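Local coordinates for protein C2 toxin component I (Clostridium botulinum, PDB 2J3X) that is the enzymatic component of the binary C2 toxin, an ADP-ribosyltransferase that modifies actin of the host cell, at residues S216-F221 against I364-L369; E227-E232 against I291-I296. The protein carries 2 engineered substitutions. All coordinates share one frame; numbering follows the deposited sequence. Where two conformers were deposited one is given.

Strands 363-369 of interaction 1 and 295-301 of interaction 2 are neighbours in one sheet of the second ADP-ribosyltransferase module, and the centres of the two contacts are 11 Å apart. The centre of interaction 1 lies about 6 Å from the centre of the molecule, and its chemistry is ionic: two acids of the loop after strand 206-216 engage two arginines of strand 363-369. The centre of interaction 2, about 17 Å from that of the molecule, is nearer the periphery; this contact is mainly aromatic and apolar, with one buried indole held by a leucine, a proline and a single glutamine. Main-chain bonds stitch the two together, L369 N to L295 O (2.8 Å) and I296 N to L219 O (3.0 Å). Both are partly buried.

Interaction 1. Residues S216-F221 against I364-L369; sequences SQELDF and IFRLRL
D220 OD2 is gripped by two nitrogens of one guanidinium, R366 NE and R366 NH2, each 2.8 Å from it. This pair of hydrogen bonds, both to one oxygen, belongs to a four-residue salt-bridge network, in which E218 and D220 of the loop following strand 206-216 face R366 and R368 of strand 363-369. The network thus ties the segment leaving the large mixed sheet, which lies in the N-terminal ADP-ribosyltransferase region, to a strand in the C-terminal one. The R366 chain stays extended from CG to NE and carries its guanidinium across to the loop. There D220 OD2 sits at the edge of the group, almost exactly in its plane. NE reaches this oxygen nearly along the C-O axis, while OD2 offers NH2 its anti lone pair; the carboxylate and guanidinium planes are only 19° apart. With OD2 held by R366 and OD1 by Y298 OH and the main-chain nitrogen of Y222, both oxygens are engaged, which probably restricts rotation of the carboxylate. R366 NH1 has a second acid, D422, so the arginine is held from two directions.

In E218, CG lies anti to the main-chain nitrogen (chi1 -176°) and the chain is extended beyond it; together these carry the carboxylate out to both arginines. E218 OE2 takes the NE-H of R368 at 2.9 Å with a fairly straight N-H...O angle of 161°, on the syn side. E218 OE1 lies 3.6 Å from R366 NH2 but well out of that guanidinium plane, an attraction of charges without a directed N-H. R368 NH1 hydrogen-bonds Q139 OE1. A water closes the E218-R368 pair, donating to E218 OE1 (2.7 Å) and accepting from R368 NH2 (2.9 Å).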
ATOM      1  N   SER A 216       3.514   9.268  -7.307  1.00 13.99           N
ATOM      2  CA  SER A 216       3.482   9.991  -6.042  0.50 13.88           C
ATOM      3  C   SER A 216       4.050   9.135  -4.919  1.00 13.85           C
ATOM      4  O   SER A 216       4.316   7.959  -5.120  1.00 13.43           O
ATOM      5  CB  SER A 216       2.050  10.466  -5.724  0.50 14.84           C
ATOM      6  OG  SER A 216       1.318  10.820  -6.902  0.50 16.70           O
ATOM      7  N   GLN A 217       4.233   9.732  -3.743  1.00 14.16           N
ATOM      8  CA  GLN A 217       4.758   8.967  -2.614  1.00 16.63           C
ATOM      9  C   GLN A 217       3.912   9.279  -1.427  1.00 15.41           C
ATOM     10  O   GLN A 217       3.919  10.429  -0.965  1.00 17.76           O
ATOM     11  CB  GLN A 217       6.184   9.423  -2.303  1.00 18.61           C
ATOM     12  CG  GLN A 217       7.195   8.796  -3.175  1.00 25.21           C
ATOM     13  CD  GLN A 217       8.536   9.508  -3.036  1.00 32.37           C
ATOM     14  OE1 GLN A 217       8.692  10.679  -3.440  1.00 33.81           O
ATOM     15  NE2 GLN A 217       9.506   8.804  -2.464  1.00 36.44           N
ATOM     16  N   GLU A 218       3.115   8.304  -0.966  1.00 13.65           N
ATOM     17  CA  GLU A 218       2.213   8.554   0.118  1.00 11.32           C
ATOM     18  C   GLU A 218       2.987   8.216   1.398  1.00 11.89           C
ATOM     19  O   GLU A 218       3.653   7.173   1.455  1.00 11.60           O
ATOM     20  CB  GLU A 218       0.990   7.603   0.004  1.00 10.73           C
ATOM     21  CG  GLU A 218      -0.032   7.908   1.075  1.00 11.77           C
ATOM     22  CD  GLU A 218      -1.268   7.017   0.862  1.00 14.08           C
ATOM     23  OE1 GLU A 218      -1.126   5.891   0.311  1.00 15.78           O
ATOM     24  OE2 GLU A 218      -2.353   7.442   1.280  1.00 14.34           O
ATOM     25  N   LEU A 219       2.906   9.074   2.409  1.00  9.78           N
ATOM     26  CA  LEU A 219       3.754   8.884   3.620  1.00  9.14           C
ATOM     27  C   LEU A 219       3.295   7.605   4.327  1.00  9.34           C
ATOM     28  O   LEU A 219       2.106   7.466   4.642  1.00 10.15           O
ATOM     29  CB  LEU A 219       3.558  10.054   4.578  1.00  8.84           C
ATOM     30  CG  LEU A 219       4.462  10.048   5.832  1.00  9.89           C
ATOM     31  CD1 LEU A 219       5.945   9.923   5.455  1.00 12.72           C
ATOM     32  CD2 LEU A 219       4.175  11.318   6.630  1.00 12.37           C
ATOM     33  N   ASP A 220       4.206   6.659   4.518  1.00  8.23           N
ATOM     34  CA  ASP A 220       3.836   5.307   5.023  1.00  8.85           C
ATOM     35  C   ASP A 220       5.143   4.665   5.480  1.00  8.11           C
ATOM     36  O   ASP A 220       6.156   4.673   4.715  1.00  9.15           O
ATOM     37  CB  ASP A 220       3.274   4.511   3.844  1.00  8.61           C
ATOM     38  CG  ASP A 220       2.703   3.134   4.212  1.00  8.89           C
ATOM     39  OD1 ASP A 220       3.035   2.550   5.290  1.00  9.55           O
ATOM     40  OD2 ASP A 220       1.964   2.608   3.345  1.00 10.53           O
ATOM     41  N   PHE A 221       5.159   4.123   6.710  1.00  7.09           N
ATOM     42  CA  PHE A 221       6.394   3.565   7.274  1.00  8.78           C
ATOM     43  C   PHE A 221       6.376   2.041   7.330  1.00  7.83           C
ATOM     44  O   PHE A 221       7.372   1.424   7.786  1.00  8.50           O
ATOM     45  CB  PHE A 221       6.564   4.100   8.708  1.00  7.35           C
ATOM     46  CG  PHE A 221       6.618   5.642   8.728  1.00  8.46           C
ATOM     47  CD1 PHE A 221       7.750   6.285   8.235  1.00 10.72           C
ATOM     48  CD2 PHE A 221       5.518   6.393   9.185  1.00 11.66           C
ATOM     49  CE1 PHE A 221       7.777   7.721   8.243  1.00 10.80           C
ATOM     50  CE2 PHE A 221       5.528   7.808   9.191  1.00 11.84           C
ATOM     51  CZ  PHE A 221       6.673   8.453   8.701  1.00 10.48           C
ATOM     52  N   ILE A 364      -5.246  -6.822   7.246  1.00 10.21           N
ATOM     53  CA  ILE A 364      -4.384  -5.693   7.597  1.00  9.35           C
ATOM     54  C   ILE A 364      -5.023  -4.431   7.027  1.00  9.38           C
ATOM     55  O   ILE A 364      -4.937  -4.210   5.845  1.00  9.53           O
ATOM     56  CB  ILE A 364      -3.003  -5.861   6.958  1.00  8.64           C
ATOM     57  CG1 ILE A 364      -2.345  -7.217   7.294  1.00  8.45           C
ATOM     58  CG2 ILE A 364      -2.100  -4.631   7.306  1.00 11.06           C
ATOM     59  CD1 ILE A 364      -1.334  -7.711   6.196  1.00 10.64           C
ATOM     60  N   PHE A 365      -5.637  -3.608   7.867  1.00 10.22           N
ATOM     61  CA  PHE A 365      -6.176  -2.335   7.396  1.00  9.39           C
ATOM     62  C   PHE A 365      -5.038  -1.362   7.231  1.00  9.10           C
ATOM     63  O   PHE A 365      -4.291  -1.121   8.182  1.00  9.63           O
ATOM     64  CB  PHE A 365      -7.209  -1.731   8.298  1.00 10.49           C
ATOM     65  CG  PHE A 365      -8.574  -2.359   8.115  1.00 11.73           C
ATOM     66  CD1 PHE A 365      -9.423  -1.927   7.113  1.00 12.06           C
ATOM     67  CD2 PHE A 365      -8.954  -3.420   8.925  1.00 17.83           C
ATOM     68  CE1 PHE A 365     -10.712  -2.508   6.949  1.00 14.27           C
ATOM     69  CE2 PHE A 365     -10.241  -4.008   8.755  1.00 18.64           C
ATOM     70  CZ  PHE A 365     -11.096  -3.539   7.753  1.00 15.37           C
ATOM     71  N   ARG A 366      -4.891  -0.891   5.988  1.00  7.98           N
ATOM     72  CA  ARG A 366      -3.865   0.116   5.640  1.00  7.66           C
ATOM     73  C   ARG A 366      -4.702   1.400   5.490  1.00  8.89           C
ATOM     74  O   ARG A 366      -5.272   1.685   4.442  1.00  8.77           O
ATOM     75  CB  ARG A 366      -3.132  -0.359   4.352  1.00  6.76           C
ATOM     76  CG  ARG A 366      -2.068   0.715   3.890  1.00  7.66           C
ATOM     77  CD  ARG A 366      -1.157   0.150   2.843  1.00 10.79           C
ATOM     78  NE  ARG A 366      -0.225   1.199   2.395  1.00 10.30           N
ATOM     79  CZ  ARG A 366      -0.331   1.872   1.238  1.00 12.31           C
ATOM     80  NH1 ARG A 366      -1.311   1.576   0.377  1.00  9.85           N
ATOM     81  NH2 ARG A 366       0.596   2.834   0.941  1.00 10.03           N
ATOM     82  N   LEU A 367      -4.813   2.162   6.579  1.00  8.73           N
ATOM     83  CA  LEU A 367      -5.799   3.241   6.680  1.00  9.17           C
ATOM     84  C   LEU A 367      -5.135   4.543   6.266  1.00  9.18           C
ATOM     85  O   LEU A 367      -4.121   4.906   6.838  1.00 11.44           O
ATOM     86  CB  LEU A 367      -6.267   3.429   8.154  1.00  9.94           C
ATOM     87  CG  LEU A 367      -6.928   2.142   8.675  1.00 10.38           C
ATOM     88  CD1 LEU A 367      -7.223   2.280  10.158  1.00 12.23           C
ATOM     89  CD2 LEU A 367      -8.209   1.865   7.862  1.00 12.30           C
ATOM     90  N   ARG A 368      -5.714   5.251   5.308  1.00  9.24           N
ATOM     91  CA  ARG A 368      -5.239   6.603   5.032  1.00  9.09           C
ATOM     92  C   ARG A 368      -5.831   7.569   6.043  1.00 10.93           C
ATOM     93  O   ARG A 368      -7.052   7.767   6.087  1.00 11.80           O
ATOM     94  CB  ARG A 368      -5.590   6.999   3.573  1.00 10.82           C
ATOM     95  CG  ARG A 368      -5.171   8.505   3.255  1.00 10.95           C
ATOM     96  CD  ARG A 368      -5.703   8.881   1.838  1.00 10.89           C
ATOM     97  NE  ARG A 368      -5.190   7.886   0.876  1.00 11.63           N
ATOM     98  CZ  ARG A 368      -5.834   7.417  -0.209  1.00  9.97           C
ATOM     99  NH1 ARG A 368      -7.042   7.833  -0.509  1.00 12.91           N
ATOM    100  NH2 ARG A 368      -5.262   6.462  -0.980  1.00  9.77           N
ATOM    101  N   LEU A 369      -4.968   8.182   6.852  1.00 10.15           N
ATOM    102  CA  LEU A 369      -5.426   9.182   7.809  1.00 12.19           C
ATOM    103  C   LEU A 369      -5.235  10.517   7.158  1.00 13.87           C
ATOM    104  O   LEU A 369      -4.116  10.935   6.999  1.00 15.22           O
ATOM    105  CB  LEU A 369      -4.594   9.104   9.113  1.00 11.63           C
ATOM    106  CG  LEU A 369      -4.619   7.686   9.766  1.00 12.08           C
ATOM    107  CD1 LEU A 369      -3.870   7.706  11.155  1.00 11.27           C
ATOM    108  CD2 LEU A 369      -6.056   7.107   9.896  1.00 12.11           C
TER
HETATM  109  O   HOH W   1      -3.376   4.475   0.062  1.00 11.94           O

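Interaction 2. Residues E227-E232 against I291-I296; sequences EAWGAE and IPQTLI. With SO4 (sulfate ion), chain V.
The start of helix 227-234 faces the loop that enters strand 295-301, and W229 reaches from the helix to that loop. Its indole swings out opposite the backbone nitrogen (chi1 -171°), leaves the helix toward the loop and is met from several sides. L295 supplies a CH-pi contact: L295 CD1 lies over one face of the six-membered ring of W229, 3.8 Å from its centroid and 18° off the ring normal, while L295 CD2 reaches W229 CZ2 at 3.8 Å. P292 CD approaches W229 CH2, also at 3.8 Å, at a slant to the ring.

In the mixed sheet of the C-terminal ADP-ribosyltransferase region, strand 295-301 is an outermost strand beside strand 363-369, and the indole lies against L295 at its start. F377 of strand 375-377 also touches W229, so the buried indole joins the helix to two different strands.

The polar edge of the ring is served by Q293. W229 NE1 donates to Q293 OE1 at 2.9 Å, with an N-H...O angle of 159°. The oxygen lies close to the ring plane, although the donor is tilted from the carbonyl plane. At the helix's N-terminal end, a sulfate, probably from the crystallisation liquor, accepts weak bonds through O3 from the main-chain nitrogens of E227 and A228, where the helix dipole would be expected to attract an anion. Q293 OE1 has a second donor in a water 3.2 Å away, which also donates, weakly, to E232 OE1 of the helix.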
ATOM      1  N   GLU A 227       8.693   6.513  15.265  1.00 10.97           N
ATOM      2  CA  GLU A 227       8.471   7.206  16.522  1.00 12.09           C
ATOM      3  C   GLU A 227       8.772   8.685  16.311  1.00 10.36           C
ATOM      4  O   GLU A 227       8.115   9.520  16.927  1.00 10.52           O
ATOM      5  CB  GLU A 227       9.401   6.625  17.572  1.00 11.97           C
ATOM      6  CG  GLU A 227       9.262   7.294  18.947  1.00 13.71           C
ATOM      7  CD  GLU A 227       8.019   6.909  19.718  1.00 18.07           C
ATOM      8  OE1 GLU A 227       7.191   6.151  19.238  1.00 16.31           O
ATOM      9  OE2 GLU A 227       7.826   7.386  20.843  1.00 19.86           O
ATOM     10  N   ALA A 228       9.750   9.003  15.439  1.00 10.16           N
ATOM     11  CA  ALA A 228      10.106  10.410  15.182  1.00 11.04           C
ATOM     12  C   ALA A 228       8.935  11.220  14.683  1.00 10.62           C
ATOM     13  O   ALA A 228       8.833  12.407  15.029  1.00  9.77           O
ATOM     14  CB  ALA A 228      11.300  10.537  14.153  1.00 11.49           C
ATOM     15  N   TRP A 229       8.080  10.615  13.848  1.00  9.95           N
ATOM     16  CA  TRP A 229       6.868  11.321  13.372  1.00  9.30           C
ATOM     17  C   TRP A 229       5.967  11.693  14.545  1.00  9.59           C
ATOM     18  O   TRP A 229       5.455  12.817  14.627  1.00  9.60           O
ATOM     19  CB  TRP A 229       6.074  10.461  12.366  1.00 10.24           C
ATOM     20  CG  TRP A 229       4.967  11.241  11.717  1.00  8.41           C
ATOM     21  CD1 TRP A 229       5.075  11.975  10.550  1.00 10.48           C
ATOM     22  CD2 TRP A 229       3.628  11.446  12.207  1.00  8.42           C
ATOM     23  NE1 TRP A 229       3.882  12.558  10.262  1.00 10.31           N
ATOM     24  CE2 TRP A 229       2.966  12.276  11.249  1.00  9.51           C
ATOM     25  CE3 TRP A 229       2.904  10.980  13.330  1.00 10.21           C
ATOM     26  CZ2 TRP A 229       1.621  12.646  11.358  1.00  9.07           C
ATOM     27  CZ3 TRP A 229       1.537  11.381  13.478  1.00 10.59           C
ATOM     28  CH2 TRP A 229       0.914  12.225  12.485  1.00 10.35           C
ATOM     29  N   GLY A 230       5.772  10.735  15.454  1.00  9.29           N
ATOM     30  CA  GLY A 230       4.976  11.016  16.646  1.00  9.59           C
ATOM     31  C   GLY A 230       5.637  12.092  17.504  1.00 10.65           C
ATOM     32  O   GLY A 230       4.970  12.991  18.012  1.00  9.75           O
ATOM     33  N   ALA A 231       6.953  12.027  17.693  1.00 11.38           N
ATOM     34  CA  ALA A 231       7.634  13.051  18.510  1.00  9.93           C
ATOM     35  C   ALA A 231       7.538  14.451  17.905  1.00 11.40           C
ATOM     36  O   ALA A 231       7.332  15.421  18.628  1.00  9.79           O
ATOM     37  CB  ALA A 231       9.160  12.662  18.712  1.00 11.24           C
ATOM     38  N   GLU A 232       7.714  14.551  16.575  1.00  9.86           N
ATOM     39  CA  GLU A 232       7.719  15.836  15.865  0.50 11.33           C
ATOM     40  C   GLU A 232       6.351  16.474  15.920  1.00 11.46           C
ATOM     41  O   GLU A 232       6.215  17.688  16.084  1.00 12.46           O
ATOM     42  CB  GLU A 232       8.066  15.598  14.370  0.50 11.49           C
ATOM     43  CG  GLU A 232       9.495  15.265  14.122  0.50 15.78           C
ATOM     44  CD  GLU A 232       9.729  14.415  12.840  0.50 20.11           C
ATOM     45  OE1 GLU A 232       8.823  14.253  11.964  0.50 18.65           O
ATOM     46  OE2 GLU A 232      10.860  13.889  12.725  0.50 23.86           O
ATOM     47  N   ILE A 291      -4.835  15.113  12.965  1.00 11.74           N
ATOM     48  CA  ILE A 291      -3.736  14.617  12.146  1.00 10.39           C
ATOM     49  C   ILE A 291      -3.233  15.716  11.184  1.00 12.15           C
ATOM     50  O   ILE A 291      -4.005  16.280  10.441  1.00 10.76           O
ATOM     51  CB  ILE A 291      -4.245  13.416  11.344  1.00 11.44           C
ATOM     52  CG1 ILE A 291      -4.718  12.283  12.301  1.00 10.33           C
ATOM     53  CG2 ILE A 291      -3.180  12.892  10.370  1.00 10.10           C
ATOM     54  CD1 ILE A 291      -3.610  11.843  13.340  1.00 11.46           C
ATOM     55  N   PRO A 292      -1.950  16.070  11.265  1.00 12.72           N
ATOM     56  CA  PRO A 292      -1.489  17.306  10.586  1.00 13.90           C
ATOM     57  C   PRO A 292      -1.249  17.163   9.086  1.00 13.83           C
ATOM     58  O   PRO A 292      -1.124  18.165   8.389  1.00 13.48           O
ATOM     59  CB  PRO A 292      -0.191  17.623  11.328  1.00 14.50           C
ATOM     60  CG  PRO A 292       0.314  16.292  11.745  1.00 16.25           C
ATOM     61  CD  PRO A 292      -0.911  15.490  12.124  1.00 14.16           C
ATOM     62  N   GLN A 293      -1.028  15.929   8.617  1.00 12.70           N
ATOM     63  CA  GLN A 293      -0.774  15.698   7.175  1.00 11.90           C
ATOM     64  C   GLN A 293      -1.267  14.310   6.874  1.00 12.76           C
ATOM     65  O   GLN A 293      -1.400  13.507   7.795  1.00 12.62           O
ATOM     66  CB  GLN A 293       0.720  15.828   6.843  1.00 12.16           C
ATOM     67  CG  GLN A 293       1.593  14.691   7.497  1.00 12.38           C
ATOM     68  CD  GLN A 293       3.099  14.808   7.285  1.00 15.90           C
ATOM     69  OE1 GLN A 293       3.857  14.573   8.179  1.00 14.33           O
ATOM     70  NE2 GLN A 293       3.525  15.195   6.066  1.00 20.46           N
ATOM     71  N   THR A 294      -1.485  14.000   5.614  1.00 11.03           N
ATOM     72  CA  THR A 294      -1.966  12.650   5.268  1.00 12.19           C
ATOM     73  C   THR A 294      -0.852  11.624   5.477  1.00 12.67           C
ATOM     74  O   THR A 294       0.264  11.817   5.022  1.00 11.93           O
ATOM     75  CB  THR A 294      -2.458  12.651   3.836  1.00 14.47           C
ATOM     76  OG1 THR A 294      -3.545  13.583   3.756  1.00 16.88           O
ATOM     77  CG2 THR A 294      -3.019  11.240   3.431  1.00 16.26           C
ATOM     78  N   LEU A 295      -1.200  10.527   6.119  1.00 11.16           N
ATOM     79  CA  LEU A 295      -0.294   9.420   6.185  1.00 11.22           C
ATOM     80  C   LEU A 295      -1.024   8.128   6.462  1.00 10.36           C
ATOM     81  O   LEU A 295      -2.180   8.134   6.804  1.00 10.28           O
ATOM     82  CB  LEU A 295       0.741   9.660   7.253  1.00 12.22           C
ATOM     83  CG  LEU A 295       0.363   9.427   8.693  1.00 15.09           C
ATOM     84  CD1 LEU A 295       1.609   9.336   9.533  1.00 13.71           C
ATOM     85  CD2 LEU A 295      -0.641  10.403   9.222  1.00 13.27           C
ATOM     86  N   ILE A 296      -0.293   7.037   6.324  1.00  9.15           N
ATOM     87  CA  ILE A 296      -0.839   5.689   6.484  1.00  7.78           C
ATOM     88  C   ILE A 296      -0.601   5.197   7.930  1.00  9.05           C
ATOM     89  O   ILE A 296       0.521   5.216   8.426  1.00  8.59           O
ATOM     90  CB  ILE A 296      -0.180   4.733   5.463  1.00  8.81           C
ATOM     91  CG1 ILE A 296      -0.578   5.152   4.007  1.00  8.17           C
ATOM     92  CG2 ILE A 296      -0.501   3.251   5.788  1.00  6.85           C
ATOM     93  CD1 ILE A 296      -2.119   4.920   3.704  1.00 10.66           C
TER
HETATM   94  S   SO4 V1452      12.511   6.503  15.153  0.50 18.32           S
HETATM   95  O1  SO4 V1452      13.532   6.508  14.088  0.50 11.65           O
HETATM   96  O2  SO4 V1452      12.475   7.876  15.561  0.50 21.14           O
HETATM   97  O3  SO4 V1452      11.190   6.071  14.733  0.50 20.69           O
HETATM   98  O4  SO4 V1452      12.953   5.797  16.347  0.50 20.09           O
HETATM   99  O   HOH W   2       6.151  15.487  10.154  1.00 25.94           O